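Local coordinates for proximal thread matrix protein 1 (PDB 4CN9) that is a mussel byssus matrix protein that binds zinc and collagen, and probably links to the collagenous threads through its von Willebrand factor type A domains, at residues 138-150 and 176-190. Numbering follows the deposited sequence.
Sequences GQTEIGTGLKHVR and KSNAGAPPQHEAHKL
The guanidinium of Arg-150 meets Glu-186 at its edge and Lys-189 over one face. Glu-186 OE1 lies in its plane, taking the N-H of NH2 at 3.1 Å on the syn lone pair, and the salt-bridged planes, 24° apart, are nearly coplanar. Water 2, also at the edge, accepts from NE and lies 2.7 Å from Glu-186 O, while the methylene CD of Lys-189 sits 3.7 Å above the plane, offset toward the rim. A bend at chi3 (48°) turns the guanidinium back toward Glu-186. A leucine in place of Arg-150 would probably leave the Glu-186 carboxylate, packed against Lys-147 CB, without its charge partner and freer to turn.

The helices that carry these groups, 142-150 and 183-190, run nearly parallel, their axes approaching to 8.1 Å at 21°. Gly-143 makes this possible: its CA comes within 3.6 Å of Pro-183 CA, and a side chain there would collide with Ala-181 O. Leu-146 and Glu-186 act as reciprocal knobs into holes, and Leu-146 CD2 meets Leu-190 CD2 at 3.7 Å, crossing at about a right angle.

At the N-terminal end polar bonds stitch the loops. The Asn-178 amide lends OD1 to Thr-140 N in a nearly straight bond (2.9 Å) while its backbone N returns a bond to Thr-140 O, and Thr-144 OG1 accepts from Ala-181 N as it donates to the anti lone pair of Glu-141 OE1.

Thr-140 approaches the MIDAS zinc and its ligand Ser-63, so the loop carrying Thr-140 borders the metal site. Farther along, the contact joins two helices on one face of the sheet of the first von Willebrand factor type A domain: Leu-146 and Val-149 pack on strand 54-61, while Ile-142 and Leu-146 reach Ile-214 of helix 208-214.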
loop_
_atom_site.group_PDB
_atom_site.type_symbol
_atom_site.label_atom_id
_atom_site.label_comp_id
_atom_site.label_asym_id
_atom_site.label_seq_id
_atom_site.Cartn_x
_atom_site.Cartn_y
_atom_site.Cartn_z
ATOM N N GLY A 138 -30.005 0.551 -2.810
ATOM C CA GLY A 138 -30.267 0.361 -1.393
ATOM C C GLY A 138 -29.231 -0.476 -0.663
ATOM O O GLY A 138 -29.431 -0.824 0.495
ATOM N N GLN A 139 -28.134 -0.794 -1.350
ATOM C CA GLN A 139 -27.046 -1.608 -0.827
ATOM C C GLN A 139 -25.726 -0.970 -1.259
ATOM O O GLN A 139 -25.705 -0.153 -2.173
ATOM C CB GLN A 139 -27.062 -3.014 -1.429
ATOM C CG GLN A 139 -28.310 -3.826 -1.213
ATOM C CD GLN A 139 -28.180 -5.222 -1.798
ATOM O OE1 GLN A 139 -27.327 -5.470 -2.659
ATOM N NE2 GLN A 139 -29.018 -6.147 -1.332
ATOM N N THR A 140 -24.623 -1.394 -0.647
ATOM C CA THR A 140 -23.288 -0.939 -1.059
ATOM C C THR A 140 -22.358 -2.135 -1.297
ATOM O O THR A 140 -21.801 -2.699 -0.355
ATOM C CB THR A 140 -22.679 0.006 -0.001
ATOM O OG1 THR A 140 -23.553 1.119 0.200
ATOM C CG2 THR A 140 -21.301 0.526 -0.431
ATOM N N GLU A 141 -22.195 -2.527 -2.556
ATOM C CA GLU A 141 -21.406 -3.711 -2.886
ATOM C C GLU A 141 -20.031 -3.322 -3.412
ATOM O O GLU A 141 -19.778 -3.376 -4.618
ATOM C CB GLU A 141 -22.116 -4.563 -3.939
ATOM C CG GLU A 141 -23.488 -5.063 -3.558
ATOM C CD GLU A 141 -24.156 -5.819 -4.715
ATOM O OE1 GLU A 141 -23.487 -6.653 -5.355
ATOM O OE2 GLU A 141 -25.339 -5.572 -5.002
ATOM N N ILE A 142 -19.138 -2.958 -2.498
ATOM C CA ILE A 142 -17.800 -2.540 -2.871
ATOM C C ILE A 142 -17.070 -3.685 -3.586
ATOM O O ILE A 142 -16.394 -3.482 -4.598
ATOM C CB ILE A 142 -17.001 -2.071 -1.625
ATOM C CG1 ILE A 142 -17.657 -0.811 -1.031
ATOM C CG2 ILE A 142 -15.537 -1.841 -1.982
ATOM C CD1 ILE A 142 -16.883 -0.150 0.129
ATOM N N GLY A 143 -17.193 -4.891 -3.052
ATOM C CA GLY A 143 -16.495 -6.028 -3.621
ATOM C C GLY A 143 -16.992 -6.373 -5.012
ATOM O O GLY A 143 -16.192 -6.728 -5.879
ATOM N N THR A 144 -18.303 -6.280 -5.229
ATOM C CA THR A 144 -18.868 -6.549 -6.552
ATOM C C THR A 144 -18.329 -5.531 -7.539
ATOM O O THR A 144 -18.010 -5.871 -8.674
ATOM C CB THR A 144 -20.401 -6.536 -6.546
ATOM O OG1 THR A 144 -20.865 -7.467 -5.568
ATOM C CG2 THR A 144 -20.967 -6.926 -7.907
ATOM N N GLY A 145 -18.191 -4.282 -7.094
ATOM C CA GLY A 145 -17.596 -3.243 -7.923
ATOM C C GLY A 145 -16.164 -3.578 -8.321
ATOM O O GLY A 145 -15.795 -3.470 -9.495
ATOM N N LEU A 146 -15.353 -3.992 -7.349
ATOM C CA LEU A 146 -13.956 -4.331 -7.605
ATOM C C LEU A 146 -13.827 -5.509 -8.579
ATOM O O LEU A 146 -12.948 -5.519 -9.430
ATOM C CB LEU A 146 -13.239 -4.651 -6.291
ATOM C CG LEU A 146 -13.060 -3.455 -5.353
ATOM C CD1 LEU A 146 -12.631 -3.893 -3.954
ATOM C CD2 LEU A 146 -12.061 -2.476 -5.934
ATOM N N LYS A 147 -14.707 -6.491 -8.429
ATOM C CA LYS A 147 -14.750 -7.659 -9.307
ATOM C C LYS A 147 -15.079 -7.232 -10.730
ATOM O O LYS A 147 -14.416 -7.634 -11.694
ATOM C CB LYS A 147 -15.817 -8.624 -8.798
ATOM C CG LYS A 147 -15.977 -9.906 -9.614
ATOM C CD LYS A 147 -17.130 -10.743 -9.048
ATOM C CE LYS A 147 -17.638 -11.756 -10.052
ATOM N NZ LYS A 147 -16.652 -12.839 -10.261
ATOM N N HIS A 148 -16.110 -6.409 -10.865
ATOM C CA HIS A 148 -16.496 -5.896 -12.181
ATOM C C HIS A 148 -15.330 -5.157 -12.863
ATOM O O HIS A 148 -15.083 -5.305 -14.071
ATOM C CB HIS A 148 -17.711 -4.980 -12.021
ATOM C CG HIS A 148 -18.230 -4.427 -13.311
ATOM N ND1 HIS A 148 -19.246 -5.026 -14.024
ATOM C CD2 HIS A 148 -17.879 -3.323 -14.016
ATOM C CE1 HIS A 148 -19.507 -4.312 -15.105
ATOM N NE2 HIS A 148 -18.690 -3.273 -15.124
ATOM N N VAL A 149 -14.600 -4.365 -12.083
ATOM C CA VAL A 149 -13.459 -3.620 -12.610
ATOM C C VAL A 149 -12.354 -4.572 -13.097
ATOM O O VAL A 149 -11.810 -4.402 -14.185
ATOM C CB VAL A 149 -12.924 -2.607 -11.565
ATOM C CG1 VAL A 149 -11.570 -2.075 -11.976
ATOM C CG2 VAL A 149 -13.925 -1.456 -11.384
ATOM N N ARG A 150 -12.043 -5.586 -12.303
ATOM C CA ARG A 150 -11.040 -6.570 -12.715
ATOM C C ARG A 150 -11.456 -7.344 -13.981
ATOM O O ARG A 150 -10.662 -7.516 -14.896
ATOM C CB ARG A 150 -10.773 -7.557 -11.579
ATOM C CG ARG A 150 -9.751 -8.629 -11.942
ATOM C CD ARG A 150 -9.477 -9.567 -10.776
ATOM N NE ARG A 150 -10.696 -10.070 -10.143
ATOM C CZ ARG A 150 -11.369 -11.158 -10.526
ATOM N NH1 ARG A 150 -10.965 -11.877 -11.563
ATOM N NH2 ARG A 150 -12.459 -11.529 -9.861
ATOM N N LYS A 176 -20.214 1.351 3.969
ATOM C CA LYS A 176 -19.438 0.144 4.185
ATOM C C LYS A 176 -20.060 -0.956 3.352
ATOM O O LYS A 176 -21.256 -0.938 3.091
ATOM C CB LYS A 176 -19.403 -0.238 5.668
ATOM C CG LYS A 176 -20.731 -0.661 6.240
ATOM C CD LYS A 176 -20.567 -1.109 7.688
ATOM C CE LYS A 176 -21.907 -1.152 8.403
ATOM N NZ LYS A 176 -21.763 -1.515 9.843
ATOM N N SER A 177 -19.235 -1.889 2.901
ATOM C CA SER A 177 -19.698 -2.954 2.025
ATOM C C SER A 177 -20.639 -3.823 2.848
ATOM O O SER A 177 -20.261 -4.292 3.921
ATOM C CB SER A 177 -18.508 -3.779 1.527
ATOM O OG SER A 177 -18.833 -4.513 0.360
ATOM N N ASN A 178 -21.858 -4.042 2.362
ATOM C CA ASN A 178 -22.832 -4.824 3.139
ATOM C C ASN A 178 -23.588 -5.862 2.331
ATOM O O ASN A 178 -24.617 -6.356 2.781
ATOM C CB ASN A 178 -23.827 -3.907 3.858
ATOM C CG ASN A 178 -24.666 -3.070 2.897
ATOM O OD1 ASN A 178 -24.519 -3.159 1.688
ATOM N ND2 ASN A 178 -25.560 -2.266 3.447
ATOM N N ALA A 179 -23.073 -6.194 1.150
ATOM C CA ALA A 179 -23.663 -7.219 0.304
ATOM C C ALA A 179 -22.730 -7.518 -0.867
ATOM O O ALA A 179 -21.774 -6.788 -1.108
ATOM C CB ALA A 179 -25.031 -6.772 -0.193
ATOM N N GLY A 180 -22.990 -8.614 -1.565
ATOM C CA GLY A 180 -22.258 -8.955 -2.775
ATOM C C GLY A 180 -20.920 -9.622 -2.523
ATOM O O GLY A 180 -20.683 -10.196 -1.461
ATOM N N ALA A 181 -20.033 -9.534 -3.508
ATOM C CA ALA A 181 -18.729 -10.181 -3.422
ATOM C C ALA A 181 -17.923 -9.644 -2.237
ATOM O O ALA A 181 -17.882 -8.437 -2.008
ATOM C CB ALA A 181 -17.974 -9.985 -4.715
ATOM N N PRO A 182 -17.291 -10.543 -1.467
ATOM C CA PRO A 182 -16.450 -10.106 -0.341
ATOM C C PRO A 182 -15.301 -9.235 -0.841
ATOM O O PRO A 182 -14.560 -9.675 -1.712
ATOM C CB PRO A 182 -15.936 -11.423 0.256
ATOM C CG PRO A 182 -16.139 -12.451 -0.806
ATOM C CD PRO A 182 -17.320 -12.010 -1.604
ATOM N N PRO A 183 -15.181 -8.001 -0.319
ATOM C CA PRO A 183 -14.310 -6.971 -0.904
ATOM C C PRO A 183 -12.806 -7.194 -0.737
ATOM O O PRO A 183 -12.048 -6.854 -1.639
ATOM C CB PRO A 183 -14.745 -5.687 -0.172
ATOM C CG PRO A 183 -15.340 -6.155 1.096
ATOM C CD PRO A 183 -16.004 -7.457 0.775
ATOM N N GLN A 184 -12.370 -7.754 0.383
ATOM C CA GLN A 184 -10.936 -7.894 0.607
ATOM C C GLN A 184 -10.355 -8.843 -0.422
ATOM O O GLN A 184 -9.297 -8.586 -1.002
ATOM C CB GLN A 184 -10.652 -8.372 2.027
ATOM C CG GLN A 184 -11.290 -7.488 3.053
ATOM C CD GLN A 184 -10.899 -6.047 2.839
ATOM O OE1 GLN A 184 -9.874 -5.773 2.213
ATOM N NE2 GLN A 184 -11.724 -5.113 3.333
ATOM N N HIS A 185 -11.083 -9.918 -0.688
ATOM C CA HIS A 185 -10.643 -10.907 -1.657
ATOM C C HIS A 185 -10.630 -10.357 -3.088
ATOM O O HIS A 185 -9.693 -10.609 -3.853
ATOM C CB HIS A 185 -11.550 -12.130 -1.582
ATOM C CG HIS A 185 -11.114 -13.257 -2.460
ATOM N ND1 HIS A 185 -9.889 -13.875 -2.322
ATOM C CD2 HIS A 185 -11.738 -13.878 -3.489
ATOM C CE1 HIS A 185 -9.779 -14.833 -3.225
ATOM N NE2 HIS A 185 -10.887 -14.856 -3.945
ATOM N N GLU A 186 -11.676 -9.626 -3.470
ATOM C CA GLU A 186 -11.686 -8.992 -4.789
ATOM C C GLU A 186 -10.574 -7.943 -4.949
ATOM O O GLU A 186 -9.991 -7.789 -6.031
ATOM C CB GLU A 186 -13.054 -8.373 -5.079
ATOM C CG GLU A 186 -14.193 -9.382 -5.123
ATOM C CD GLU A 186 -13.945 -10.521 -6.125
ATOM O OE1 GLU A 186 -13.265 -10.292 -7.141
ATOM O OE2 GLU A 186 -14.436 -11.641 -5.878
ATOM N N ALA A 187 -10.288 -7.206 -3.883
ATOM C CA ALA A 187 -9.232 -6.195 -3.927
ATOM C C ALA A 187 -7.859 -6.857 -4.100
ATOM O O ALA A 187 -6.993 -6.353 -4.815
ATOM C CB ALA A 187 -9.265 -5.349 -2.651
ATOM N N HIS A 188 -7.673 -8.000 -3.443
ATOM C CA HIS A 188 -6.451 -8.789 -3.591
ATOM C C HIS A 188 -6.232 -9.228 -5.048
ATOM O O HIS A 188 -5.163 -9.042 -5.605
ATOM C CB HIS A 188 -6.513 -10.017 -2.670
ATOM C CG HIS A 188 -5.383 -10.977 -2.864
ATOM N ND1 HIS A 188 -4.142 -10.792 -2.291
ATOM C CD2 HIS A 188 -5.304 -12.133 -3.566
ATOM C CE1 HIS A 188 -3.347 -11.788 -2.635
ATOM N NE2 HIS A 188 -4.024 -12.613 -3.414
ATOM N N LYS A 189 -7.261 -9.791 -5.672
ATOM C CA LYS A 189 -7.127 -10.236 -7.062
ATOM C C LYS A 189 -6.859 -9.053 -7.989
ATOM O O LYS A 189 -6.060 -9.126 -8.925
ATOM C CB LYS A 189 -8.385 -10.967 -7.508
ATOM C CG LYS A 189 -8.647 -12.276 -6.794
ATOM C CD LYS A 189 -9.944 -12.870 -7.339
ATOM C CE LYS A 189 -10.258 -14.219 -6.763
ATOM N NZ LYS A 189 -11.560 -14.746 -7.288
ATOM N N LEU A 190 -7.519 -7.939 -7.722
ATOM C CA LEU A 190 -7.353 -6.776 -8.580
ATOM C C LEU A 190 -5.921 -6.263 -8.503
ATOM O O LEU A 190 -5.253 -6.055 -9.521
ATOM C CB LEU A 190 -8.369 -5.694 -8.179
ATOM C CG LEU A 190 -8.428 -4.431 -9.025
ATOM C CD1 LEU A 190 -8.705 -4.747 -10.500
ATOM C CD2 LEU A 190 -9.494 -3.486 -8.451
HETATM O O HOH W 1 -19.548 -6.504 -2.338
HETATM O O HOH W 2 -11.336 -8.196 -8.376
#